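Local coordinates for protein Tas1 (Pseudomonas aeruginosa, PDB 6OX6) that pyrophosphorylates adenosine nucleotides to make (p)ppApp, depleting ADP and ATP in competitor cells as a toxin exported by type VI secretion, at residues Ala265-Leu270 and Asn310-Glu315; Ala272-Arg277 and Val319-Ala324; Leu343-Val348 and Pro367-Ala372; Met378-Leu383 and Thr387-Ala392. All blocks are in the same frame, centred on the assembly; numbering follows the deposited sequence.

Interaction 1: Ala265-Leu270 and Asn310-Glu315; sequences AVADGL and NTIIVE
Apolar contact between Ala267 and Ile312 carries most of this interface. The CD1 methyl of Ile312 ends 3.8 Å from Ala267 CA and 4.0 Å from Ala267 CB, so the tip of the isoleucine lies against the helix backbone itself. Its CG1 is beside the backbone N and anti to the carbonyl carbon (chi1 -60°), and chi2 of 174° extends the branch straight up to the helix. Leu270, one turn further on, adds a looser touch, CB to Ile312 CD1 at 4.5 Å. These residues show how helix 256-273 packs on one face of the mixed sheet: the axes of 265-270 and 310-313 approach to 8.9 Å and run 5° from parallel. Val278 of strand 277-280 touches both Ala267 and Ile312, and Ile362 of strand 359-365 touches Ile312. The polar side of the contact belongs to Asn310. Ala267 CB comes obliquely to the outer side of its amide, from out of the plane, 3.5 Å from Asn310 OD1 and 3.6 Å from Asn310 ND2. ND2 is hydrogen-bonded to Asp264 OD1 and more weakly to Ile263 O, which fixes the rotation of the amide, whereas OD1 is buried here with no partner in the model.

Interaction 2: Ala272-Arg277 and Val319-Ala324; sequences AKHGGR and VNTVAA
His274, the first residue to leave helical backbone angles after helix 256-273, reaches Thr321 and Val322 on helix 319-328. Its CB points at that helix, and CG lies beside the backbone N and anti to the carbonyl carbon (chi1 -50°), which carries the imidazole across the 8.1 Å between His274 CA and Val322 CA. Beyond CG the ring divides its contacts. On one branch, CD2 is 4.0 Å from Val322 CG2, a methyl that stands over one face of the ring but is displaced toward its rim. On the other, ND1 is 4.0 Å from Thr321 CG2, and the next atom, CE1, comes to 3.4 Å from the same methyl, which meets the ring obliquely. At the far tip, NE2 makes a weak hydrogen bond to Glu325 OE1, one helical turn on from Thr321. The end of helix 256-273 thus packs on helix 319-328 beside strand 308-313, which both flank; Arg277 is backbone-bonded to Ile313 where the chain enters strand 277-280. Across the two segments the ring is held by methyl packing alone, and its one polar partner identified here, the Glu325 carboxylate, sits on the same helix, consistent with NE2 acting as the donor.

Interaction 3: Leu343-Val348 and Pro367-Ala372; sequences LGYSGV and PEMIYA
The phenol ring of Tyr345 takes the CE methyl of Met369, a selenomethionine, at an oblique angle. CE is 3.3 Å from Tyr345 CD2 and 3.4 Å from Tyr345 CE2, so it lies beside the CD2-CE2 bond. The same ring meets that of Tyr430, Arg60 of the neighbouring immunity protein chain packs on it, and an acetate ion, probably from the crystallisation liquor, lies about 3 Å from the side chain. Tyr345 reaches the helix because CG is anti to the backbone N (chi1 -179°). Met369 answers with a folded chain: bends at chi2 (-49°) and chi3 (-58°) bring CE back to the ring while selenium faces Ser346. There the approach is a van der Waals one, Ser346 OG to Met369 SE at 3.7 Å, and Met369 CE also lies 3.6 Å from Ser346 O. The serine hydroxyl has its polar partner elsewhere, in a hydrogen bond with Arg434 NH1, while Ser346 O takes one from Asn365 ND2. Helix 419-435 packs on the same place through Tyr430, which also touches Met369. Helix 367-373 is thereby joined both to that helix and to the loop leading into strand 347-353.

Interaction 4: Met378-Leu383 and Thr387-Ala392; sequences MARILL and TYDAVA
Arg380 lies across one face of the Tyr388 ring. Its CG is 4.0 Å from the ring centroid, over the face, in a CH-pi contact, and the extended chain from CG to NE carries the guanidinium onward over the same ring. There Tyr388 CD2 sits over the centre of the guanidinium, 3.6 Å from Arg380 CZ, with the two planes 34° apart. Ala379 approaches the tyrosine differently: its CB lies at the ring edge, near the plane, 3.7 Å from Tyr388 CD1. Helices 376-383 and 385-393 follow each other after a short turn, segments 378-383 and 387-392 cross at 118°, and these side chains fill the corner between the two consecutive helices. Asp389 closes the outer side with a salt bridge, Arg380 NH2 to Asp389 OD1 at 2.9 Å; the bond uses the syn lone pair of OD1, but it is bent, and the acceptor is tilted 31° from the guanidinium plane. Arg380 NE has a salt bridge to Glu376 OE2 and NH1 a hydrogen bond to Asn385 OD1, so all three nitrogens have partners. Nearer the turn, Leu383 and Thr387 cross at about a right angle, Leu383 CB to Thr387 CG2 at 3.8 Å. Tyr371 of helix 367-373 meets Tyr388 edge-to-face.

In the fold
Interactions 1 and 2, their centres 7 Å apart, both use helix 256-273, and their segments alternate along the chain: strand 308-313 leads into helix 319-328. They meet where Val314 packs between Gly276 and Val322. Interaction 3 follows in the sequence, then interaction 4, with 13 Å between their centres and the successive helices 367-373 and 376-383 linking them. Ile313 of the sheet packs on both, across 16 Å between centres: it touches Pro367 and Ile370 of interaction 3 and Leu382 and Leu383 of interaction 4. Val348 touches Val319 and Ala323. The C-terminal helices build on a sheet-and-helix layer resembling the alarmone synthetase fold, consistent with (p)ppApp synthesis.

Interaction 1: Ala265-Leu270 and Asn310-Glu315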
loop_
_atom_site.group_PDB
_atom_site.type_symbol
_atom_site.label_atom_id
_atom_site.label_comp_id
_atom_site.label_asym_id
_atom_site.label_seq_id
_atom_site.Cartn_x
_atom_site.Cartn_y
_atom_site.Cartn_z
ATOM N N ALA A 265 8.764 8.210 -16.777
ATOM C CA ALA A 265 10.090 8.288 -17.377
ATOM C C ALA A 265 11.120 7.534 -16.536
ATOM O O ALA A 265 11.889 6.718 -17.060
ATOM C CB ALA A 265 10.496 9.753 -17.577
ATOM N N VAL A 266 11.132 7.765 -15.215
ATOM C CA VAL A 266 12.103 7.065 -14.375
ATOM C C VAL A 266 11.778 5.573 -14.299
ATOM O O VAL A 266 12.680 4.725 -14.294
ATOM C CB VAL A 266 12.181 7.718 -12.982
ATOM C CG1 VAL A 266 10.806 7.939 -12.432
ATOM C CG2 VAL A 266 12.969 6.845 -12.008
ATOM N N ALA A 267 10.491 5.224 -14.244
ATOM C CA ALA A 267 10.133 3.811 -14.236
ATOM C C ALA A 267 10.689 3.092 -15.466
ATOM O O ALA A 267 11.325 2.033 -15.342
ATOM C CB ALA A 267 8.612 3.650 -14.145
ATOM N N ASP A 268 10.482 3.647 -16.666
ATOM C CA ASP A 268 10.916 2.876 -17.831
ATOM C C ASP A 268 12.430 2.877 -17.983
ATOM O O ASP A 268 12.994 1.880 -18.454
ATOM C CB ASP A 268 10.247 3.339 -19.114
ATOM C CG ASP A 268 9.964 2.162 -20.047
ATOM O OD1 ASP A 268 9.755 2.386 -21.259
ATOM O OD2 ASP A 268 9.965 0.997 -19.561
ATOM N N GLY A 269 13.101 3.941 -17.542
ATOM C CA GLY A 269 14.538 3.886 -17.376
ATOM C C GLY A 269 14.947 2.675 -16.567
ATOM O O GLY A 269 15.622 1.772 -17.076
ATOM N N LEU A 270 14.513 2.621 -15.306
ATOM C CA LEU A 270 14.937 1.527 -14.444
ATOM C C LEU A 270 14.437 0.182 -14.943
ATOM O O LEU A 270 15.127 -0.832 -14.771
ATOM C CB LEU A 270 14.461 1.753 -13.022
ATOM C CG LEU A 270 14.942 3.062 -12.432
ATOM C CD1 LEU A 270 13.965 3.534 -11.380
ATOM C CD2 LEU A 270 16.297 2.809 -11.845
ATOM N N ASN A 310 2.621 3.724 -11.231
ATOM C CA ASN A 310 2.900 2.641 -12.160
ATOM C C ASN A 310 3.532 1.484 -11.398
ATOM O O ASN A 310 3.718 1.533 -10.180
ATOM C CB ASN A 310 3.774 3.095 -13.336
ATOM C CG ASN A 310 5.058 3.738 -12.896
ATOM O OD1 ASN A 310 5.823 3.156 -12.119
ATOM N ND2 ASN A 310 5.352 4.915 -13.456
ATOM N N THR A 311 3.813 0.418 -12.120
ATOM C CA THR A 311 4.394 -0.790 -11.562
ATOM C C THR A 311 5.600 -1.176 -12.404
ATOM O O THR A 311 5.524 -1.184 -13.640
ATOM C CB THR A 311 3.373 -1.967 -11.543
ATOM O OG1 THR A 311 2.172 -1.573 -10.861
ATOM C CG2 THR A 311 3.951 -3.177 -10.836
ATOM N N ILE A 312 6.697 -1.519 -11.740
ATOM C CA ILE A 312 7.862 -2.069 -12.412
ATOM C C ILE A 312 7.904 -3.568 -12.149
ATOM O O ILE A 312 7.901 -4.017 -10.996
ATOM C CB ILE A 312 9.150 -1.382 -11.953
ATOM C CG1 ILE A 312 9.083 0.119 -12.257
ATOM C CG2 ILE A 312 10.339 -2.034 -12.603
ATOM C CD1 ILE A 312 10.265 0.920 -11.713
ATOM N N ILE A 313 7.909 -4.351 -13.214
ATOM C CA ILE A 313 7.945 -5.806 -13.102
ATOM C C ILE A 313 9.323 -6.243 -13.553
ATOM O O ILE A 313 9.711 -5.995 -14.700
ATOM C CB ILE A 313 6.839 -6.481 -13.936
ATOM C CG1 ILE A 313 5.454 -6.013 -13.476
ATOM C CG2 ILE A 313 6.939 -8.010 -13.881
ATOM C CD1 ILE A 313 4.884 -4.905 -14.345
ATOM N N VAL A 314 10.081 -6.858 -12.643
ATOM C CA VAL A 314 11.404 -7.382 -12.957
ATOM C C VAL A 314 11.518 -8.747 -12.302
ATOM O O VAL A 314 10.712 -9.115 -11.448
ATOM C CB VAL A 314 12.538 -6.442 -12.486
ATOM C CG1 VAL A 314 12.615 -5.190 -13.379
ATOM C CG2 VAL A 314 12.330 -6.033 -11.025
ATOM N N GLU A 315 12.531 -9.506 -12.708
ATOM C CA GLU A 315 12.737 -10.814 -12.106
ATOM C C GLU A 315 13.065 -10.675 -10.622
ATOM O O GLU A 315 13.469 -9.607 -10.145
ATOM C CB GLU A 315 13.839 -11.568 -12.840
ATOM C CG GLU A 315 13.471 -11.841 -14.276
ATOM C CD GLU A 315 12.258 -12.777 -14.406
ATOM O OE1 GLU A 315 11.996 -13.585 -13.477
ATOM O OE2 GLU A 315 11.561 -12.696 -15.442
#

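Interaction 2: Ala272-Arg277 and Val319-Ala324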
loop_
_atom_site.group_PDB
_atom_site.type_symbol
_atom_site.label_atom_id
_atom_site.label_comp_id
_atom_site.label_asym_id
_atom_site.label_seq_id
_atom_site.Cartn_x
_atom_site.Cartn_y
_atom_site.Cartn_z
ATOM N N ALA A 272 13.857 -0.814 -18.161
ATOM C CA ALA A 272 14.688 -1.217 -19.288
ATOM C C ALA A 272 16.148 -1.446 -18.902
ATOM O O ALA A 272 16.875 -2.072 -19.673
ATOM C CB ALA A 272 14.576 -0.176 -20.395
ATOM N N LYS A 273 16.576 -0.990 -17.721
ATOM C CA LYS A 273 17.932 -1.243 -17.234
ATOM C C LYS A 273 18.141 -2.698 -16.822
ATOM O O LYS A 273 19.206 -3.273 -17.081
ATOM C CB LYS A 273 18.226 -0.328 -16.043
ATOM C CG LYS A 273 19.164 0.827 -16.328
ATOM C CD LYS A 273 19.985 1.177 -15.092
ATOM C CE LYS A 273 20.997 0.070 -14.774
ATOM N NZ LYS A 273 21.790 0.283 -13.524
ATOM N N HIS A 274 17.155 -3.309 -16.150
ATOM C CA HIS A 274 17.329 -4.627 -15.551
ATOM C C HIS A 274 16.511 -5.700 -16.242
ATOM O O HIS A 274 16.286 -6.770 -15.660
ATOM C CB HIS A 274 16.966 -4.600 -14.072
ATOM C CG HIS A 274 17.621 -3.497 -13.322
ATOM N ND1 HIS A 274 18.745 -3.692 -12.552
ATOM C CD2 HIS A 274 17.319 -2.179 -13.230
ATOM C CE1 HIS A 274 19.095 -2.545 -11.999
ATOM N NE2 HIS A 274 18.248 -1.611 -12.397
ATOM N N GLY A 275 16.045 -5.428 -17.455
ATOM C CA GLY A 275 15.377 -6.444 -18.237
ATOM C C GLY A 275 13.917 -6.622 -17.910
ATOM O O GLY A 275 13.388 -7.725 -18.066
ATOM N N GLY A 276 13.243 -5.565 -17.470
ATOM C CA GLY A 276 11.866 -5.688 -17.049
ATOM C C GLY A 276 10.873 -4.850 -17.819
ATOM O O GLY A 276 11.159 -4.370 -18.919
ATOM N N ARG A 277 9.673 -4.720 -17.271
ATOM C CA ARG A 277 8.627 -3.959 -17.933
ATOM C C ARG A 277 7.955 -2.991 -16.978
ATOM O O ARG A 277 8.038 -3.139 -15.759
ATOM C CB ARG A 277 7.587 -4.900 -18.545
ATOM C CG ARG A 277 6.255 -4.236 -18.855
ATOM C CD ARG A 277 5.114 -5.238 -18.804
ATOM N NE ARG A 277 4.944 -5.937 -20.075
ATOM C CZ ARG A 277 3.769 -6.155 -20.656
ATOM N NH1 ARG A 277 3.708 -6.801 -21.814
ATOM N NH2 ARG A 277 2.653 -5.726 -20.083
ATOM N N VAL A 319 14.427 -7.197 -7.961
ATOM C CA VAL A 319 13.493 -6.323 -7.250
ATOM C C VAL A 319 14.237 -5.409 -6.284
ATOM O O VAL A 319 13.972 -4.204 -6.208
ATOM C CB VAL A 319 12.437 -7.149 -6.501
ATOM C CG1 VAL A 319 11.575 -6.212 -5.703
ATOM C CG2 VAL A 319 11.571 -7.959 -7.477
ATOM N N ASN A 320 15.143 -6.017 -5.524
ATOM C CA ASN A 320 15.941 -5.306 -4.540
ATOM C C ASN A 320 16.816 -4.252 -5.195
ATOM O O ASN A 320 16.938 -3.138 -4.687
ATOM C CB ASN A 320 16.806 -6.285 -3.742
ATOM C CG ASN A 320 15.980 -7.246 -2.911
ATOM O OD1 ASN A 320 14.867 -6.927 -2.495
ATOM N ND2 ASN A 320 16.524 -8.432 -2.663
ATOM N N THR A 321 17.424 -4.599 -6.325
ATOM C CA THR A 321 18.276 -3.629 -7.015
ATOM C C THR A 321 17.472 -2.403 -7.412
ATOM O O THR A 321 17.892 -1.265 -7.167
ATOM C CB THR A 321 18.930 -4.261 -8.239
ATOM O OG1 THR A 321 19.556 -5.486 -7.854
ATOM C CG2 THR A 321 19.974 -3.333 -8.811
ATOM N N VAL A 322 16.277 -2.626 -7.988
ATOM C CA VAL A 322 15.385 -1.528 -8.362
ATOM C C VAL A 322 14.961 -0.715 -7.144
ATOM O O VAL A 322 14.861 0.518 -7.214
ATOM C CB VAL A 322 14.154 -2.063 -9.112
ATOM C CG1 VAL A 322 13.243 -0.901 -9.475
ATOM C CG2 VAL A 322 14.582 -2.838 -10.346
ATOM N N ALA A 323 14.663 -1.388 -6.024
ATOM C CA ALA A 323 14.330 -0.684 -4.786
ATOM C C ALA A 323 15.410 0.327 -4.406
ATOM O O ALA A 323 15.115 1.488 -4.086
ATOM C CB ALA A 323 14.129 -1.690 -3.654
ATOM N N ALA A 324 16.670 -0.116 -4.411
ATOM C CA ALA A 324 17.791 0.766 -4.073
ATOM C C ALA A 324 17.884 1.940 -5.041
ATOM O O ALA A 324 18.260 3.054 -4.653
ATOM C CB ALA A 324 19.094 -0.026 -4.087
#

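Interaction 3: Leu343-Val348 and Pro367-Ala372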
loop_
_atom_site.group_PDB
_atom_site.type_symbol
_atom_site.label_atom_id
_atom_site.label_comp_id
_atom_site.label_asym_id
_atom_site.label_seq_id
_atom_site.Cartn_x
_atom_site.Cartn_y
_atom_site.Cartn_z
ATOM N N LEU A 343 -0.308 -10.751 6.246
ATOM C CA LEU A 343 -0.772 -11.500 5.091
ATOM C C LEU A 343 0.360 -12.115 4.269
ATOM O O LEU A 343 0.077 -12.757 3.263
ATOM C CB LEU A 343 -1.618 -10.596 4.193
ATOM C CG LEU A 343 -2.799 -9.854 4.860
ATOM C CD1 LEU A 343 -3.678 -9.191 3.756
ATOM C CD2 LEU A 343 -3.628 -10.723 5.740
ATOM N N GLY A 344 1.619 -11.935 4.655
ATOM C CA GLY A 344 2.712 -12.651 4.005
ATOM C C GLY A 344 3.060 -12.191 2.607
ATOM O O GLY A 344 3.815 -12.880 1.906
ATOM N N TYR A 345 2.576 -11.027 2.194
ATOM C CA TYR A 345 2.903 -10.510 0.880
ATOM C C TYR A 345 4.356 -10.018 0.861
ATOM O O TYR A 345 4.952 -9.737 1.906
ATOM C CB TYR A 345 1.915 -9.387 0.518
ATOM C CG TYR A 345 2.102 -8.758 -0.859
ATOM C CD1 TYR A 345 2.417 -7.414 -0.984
ATOM C CD2 TYR A 345 1.978 -9.517 -2.017
ATOM C CE1 TYR A 345 2.600 -6.825 -2.241
ATOM C CE2 TYR A 345 2.147 -8.951 -3.273
ATOM C CZ TYR A 345 2.450 -7.600 -3.370
ATOM O OH TYR A 345 2.637 -7.012 -4.589
ATOM N N SER A 346 4.954 -9.975 -0.336
ATOM C CA SER A 346 6.268 -9.357 -0.499
ATOM C C SER A 346 6.289 -8.524 -1.772
ATOM O O SER A 346 5.566 -8.805 -2.726
ATOM C CB SER A 346 7.416 -10.394 -0.525
ATOM O OG SER A 346 7.148 -11.430 -1.454
ATOM N N GLY A 347 7.110 -7.485 -1.773
ATOM C CA GLY A 347 7.120 -6.526 -2.859
ATOM C C GLY A 347 7.692 -5.205 -2.381
ATOM O O GLY A 347 8.079 -5.050 -1.227
ATOM N N VAL A 348 7.729 -4.245 -3.296
ATOM C CA VAL A 348 8.270 -2.922 -3.007
ATOM C C VAL A 348 7.225 -1.892 -3.358
ATOM O O VAL A 348 6.562 -2.001 -4.396
ATOM C CB VAL A 348 9.565 -2.632 -3.793
ATOM C CG1 VAL A 348 10.005 -1.158 -3.610
ATOM C CG2 VAL A 348 10.627 -3.585 -3.370
ATOM N N PRO A 367 7.225 -11.260 -11.418
ATOM C CA PRO A 367 6.042 -11.863 -12.054
ATOM C C PRO A 367 5.369 -12.906 -11.174
ATOM O O PRO A 367 4.133 -13.013 -11.188
ATOM C CB PRO A 367 6.605 -12.486 -13.346
ATOM C CG PRO A 367 7.922 -11.789 -13.586
ATOM C CD PRO A 367 8.450 -11.467 -12.216
ATOM N N GLU A 368 6.138 -13.656 -10.388
ATOM C CA GLU A 368 5.542 -14.700 -9.561
ATOM C C GLU A 368 4.611 -14.103 -8.515
ATOM O O GLU A 368 3.514 -14.623 -8.273
ATOM C CB GLU A 368 6.636 -15.539 -8.890
ATOM C CG GLU A 368 7.443 -16.394 -9.861
ATOM C CD GLU A 368 8.363 -15.577 -10.790
ATOM O OE1 GLU A 368 8.581 -14.372 -10.521
ATOM O OE2 GLU A 368 8.861 -16.135 -11.798
HETATM N N MSE A 369 5.045 -13.015 -7.890
HETATM C CA MSE A 369 4.259 -12.363 -6.857
HETATM C C MSE A 369 2.999 -11.759 -7.408
HETATM O O MSE A 369 1.941 -11.826 -6.746
HETATM C CB MSE A 369 5.097 -11.266 -6.209
HETATM C CG MSE A 369 6.096 -11.855 -5.221
HETATM SE SE MSE A 369 5.174 -13.121 -4.028
HETATM C CE MSE A 369 3.825 -11.882 -3.302
ATOM N N ILE A 370 3.080 -11.173 -8.598
ATOM C CA ILE A 370 1.921 -10.538 -9.226
ATOM C C ILE A 370 0.916 -11.590 -9.677
ATOM O O ILE A 370 -0.297 -11.435 -9.495
ATOM C CB ILE A 370 2.370 -9.650 -10.391
ATOM C CG1 ILE A 370 2.980 -8.356 -9.822
ATOM C CG2 ILE A 370 1.145 -9.362 -11.329
ATOM C CD1 ILE A 370 3.908 -7.638 -10.762
ATOM N N TYR A 371 1.404 -12.668 -10.286
ATOM C CA TYR A 371 0.557 -13.813 -10.578
ATOM C C TYR A 371 -0.208 -14.249 -9.337
ATOM O O TYR A 371 -1.421 -14.485 -9.378
ATOM C CB TYR A 371 1.422 -14.965 -11.097
ATOM C CG TYR A 371 0.648 -16.202 -11.415
ATOM C CD1 TYR A 371 0.722 -17.327 -10.601
ATOM C CD2 TYR A 371 -0.162 -16.253 -12.534
ATOM C CE1 TYR A 371 0.000 -18.479 -10.908
ATOM C CE2 TYR A 371 -0.888 -17.376 -12.846
ATOM C CZ TYR A 371 -0.802 -18.483 -12.026
ATOM O OH TYR A 371 -1.533 -19.594 -12.357
ATOM N N ALA A 372 0.499 -14.333 -8.217
ATOM C CA ALA A 372 -0.106 -14.840 -6.996
ATOM C C ALA A 372 -1.171 -13.893 -6.474
ATOM O O ALA A 372 -2.252 -14.334 -6.058
ATOM C CB ALA A 372 0.976 -15.061 -5.946
#

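Interaction 4: Met378-Leu383 and Thr387-Ala392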
loop_
_atom_site.group_PDB
_atom_site.type_symbol
_atom_site.label_atom_id
_atom_site.label_comp_id
_atom_site.label_asym_id
_atom_site.label_seq_id
_atom_site.Cartn_x
_atom_site.Cartn_y
_atom_site.Cartn_z
HETATM N N MSE A 378 -5.956 -9.071 -14.339
HETATM C CA MSE A 378 -5.016 -8.066 -13.870
HETATM C C MSE A 378 -3.583 -8.445 -14.118
HETATM O O MSE A 378 -2.785 -7.589 -14.559
HETATM C CB MSE A 378 -5.220 -7.858 -12.372
HETATM C CG MSE A 378 -6.085 -6.632 -12.104
HETATM SE SE MSE A 378 -5.370 -5.091 -13.101
HETATM C CE MSE A 378 -3.466 -5.336 -12.658
ATOM N N ALA A 379 -3.234 -9.698 -13.850
ATOM C CA ALA A 379 -1.884 -10.167 -14.027
ATOM C C ALA A 379 -1.532 -10.180 -15.500
ATOM O O ALA A 379 -0.394 -9.867 -15.869
ATOM C CB ALA A 379 -1.771 -11.543 -13.387
ATOM N N ARG A 380 -2.514 -10.469 -16.362
ATOM C CA ARG A 380 -2.216 -10.463 -17.791
ATOM C C ARG A 380 -1.860 -9.064 -18.265
ATOM O O ARG A 380 -0.977 -8.903 -19.110
ATOM C CB ARG A 380 -3.383 -11.005 -18.616
ATOM C CG ARG A 380 -3.551 -12.508 -18.542
ATOM C CD ARG A 380 -4.588 -12.986 -19.552
ATOM N NE ARG A 380 -4.631 -14.436 -19.585
ATOM C CZ ARG A 380 -3.801 -15.183 -20.304
ATOM N NH1 ARG A 380 -2.869 -14.603 -21.059
ATOM N NH2 ARG A 380 -3.897 -16.506 -20.260
ATOM N N ILE A 381 -2.537 -8.044 -17.744
ATOM C CA ILE A 381 -2.191 -6.679 -18.121
ATOM C C ILE A 381 -0.819 -6.305 -17.571
ATOM O O ILE A 381 0.021 -5.745 -18.289
ATOM C CB ILE A 381 -3.264 -5.700 -17.634
ATOM C CG1 ILE A 381 -4.626 -6.046 -18.223
ATOM C CG2 ILE A 381 -2.868 -4.269 -17.959
ATOM C CD1 ILE A 381 -5.727 -5.142 -17.726
ATOM N N LEU A 382 -0.569 -6.595 -16.288
ATOM C CA LEU A 382 0.710 -6.204 -15.687
ATOM C C LEU A 382 1.886 -6.923 -16.338
ATOM O O LEU A 382 2.933 -6.318 -16.579
ATOM C CB LEU A 382 0.707 -6.492 -14.195
ATOM C CG LEU A 382 -0.282 -5.681 -13.378
ATOM C CD1 LEU A 382 -0.207 -6.040 -11.896
ATOM C CD2 LEU A 382 0.007 -4.204 -13.597
ATOM N N LEU A 383 1.761 -8.238 -16.555
ATOM C CA LEU A 383 2.879 -9.042 -17.037
ATOM C C LEU A 383 2.934 -9.144 -18.548
ATOM O O LEU A 383 3.977 -9.530 -19.092
ATOM C CB LEU A 383 2.811 -10.468 -16.479
ATOM C CG LEU A 383 2.617 -10.622 -14.968
ATOM C CD1 LEU A 383 2.652 -12.108 -14.617
ATOM C CD2 LEU A 383 3.681 -9.870 -14.191
ATOM N N THR A 387 4.396 -13.439 -20.593
ATOM C CA THR A 387 4.914 -13.685 -19.252
ATOM C C THR A 387 3.862 -14.369 -18.388
ATOM O O THR A 387 4.180 -15.312 -17.655
ATOM C CB THR A 387 5.388 -12.387 -18.593
ATOM O OG1 THR A 387 6.504 -11.861 -19.317
ATOM C CG2 THR A 387 5.808 -12.649 -17.142
ATOM N N TYR A 388 2.601 -13.915 -18.461
ATOM C CA TYR A 388 1.554 -14.555 -17.664
ATOM C C TYR A 388 1.540 -16.050 -17.921
ATOM O O TYR A 388 1.569 -16.857 -16.986
ATOM C CB TYR A 388 0.165 -13.979 -17.960
ATOM C CG TYR A 388 -0.905 -14.699 -17.164
ATOM C CD1 TYR A 388 -1.320 -14.216 -15.939
ATOM C CD2 TYR A 388 -1.468 -15.894 -17.612
ATOM C CE1 TYR A 388 -2.280 -14.885 -15.182
ATOM C CE2 TYR A 388 -2.424 -16.570 -16.857
ATOM C CZ TYR A 388 -2.834 -16.055 -15.645
ATOM O OH TYR A 388 -3.791 -16.707 -14.886
ATOM N N ASP A 389 1.496 -16.436 -19.194
ATOM C CA ASP A 389 1.369 -17.848 -19.517
ATOM C C ASP A 389 2.596 -18.631 -19.065
ATOM O O ASP A 389 2.469 -19.749 -18.557
ATOM C CB ASP A 389 1.114 -18.019 -21.017
ATOM C CG ASP A 389 -0.252 -17.469 -21.442
ATOM O OD1 ASP A 389 -1.174 -17.484 -20.583
ATOM O OD2 ASP A 389 -0.404 -17.031 -22.618
ATOM N N ALA A 390 3.791 -18.051 -19.221
ATOM C CA ALA A 390 4.999 -18.706 -18.724
ATOM C C ALA A 390 4.939 -18.907 -17.214
ATOM O O ALA A 390 5.263 -19.992 -16.710
ATOM C CB ALA A 390 6.238 -17.893 -19.099
ATOM N N VAL A 391 4.521 -17.877 -16.476
ATOM C CA VAL A 391 4.500 -17.983 -15.022
ATOM C C VAL A 391 3.459 -19.002 -14.574
ATOM O O VAL A 391 3.714 -19.815 -13.680
ATOM C CB VAL A 391 4.260 -16.600 -14.396
ATOM C CG1 VAL A 391 3.907 -16.731 -12.921
ATOM C CG2 VAL A 391 5.504 -15.737 -14.567
ATOM N N ALA A 392 2.281 -18.990 -15.203
ATOM C CA ALA A 392 1.209 -19.901 -14.805
ATOM C C ALA A 392 1.583 -21.363 -15.037
ATOM O O ALA A 392 1.179 -22.234 -14.262
ATOM C CB ALA A 392 -0.076 -19.554 -15.561
HETATM O O HOH W 1 4.442 -10.530 -21.279
#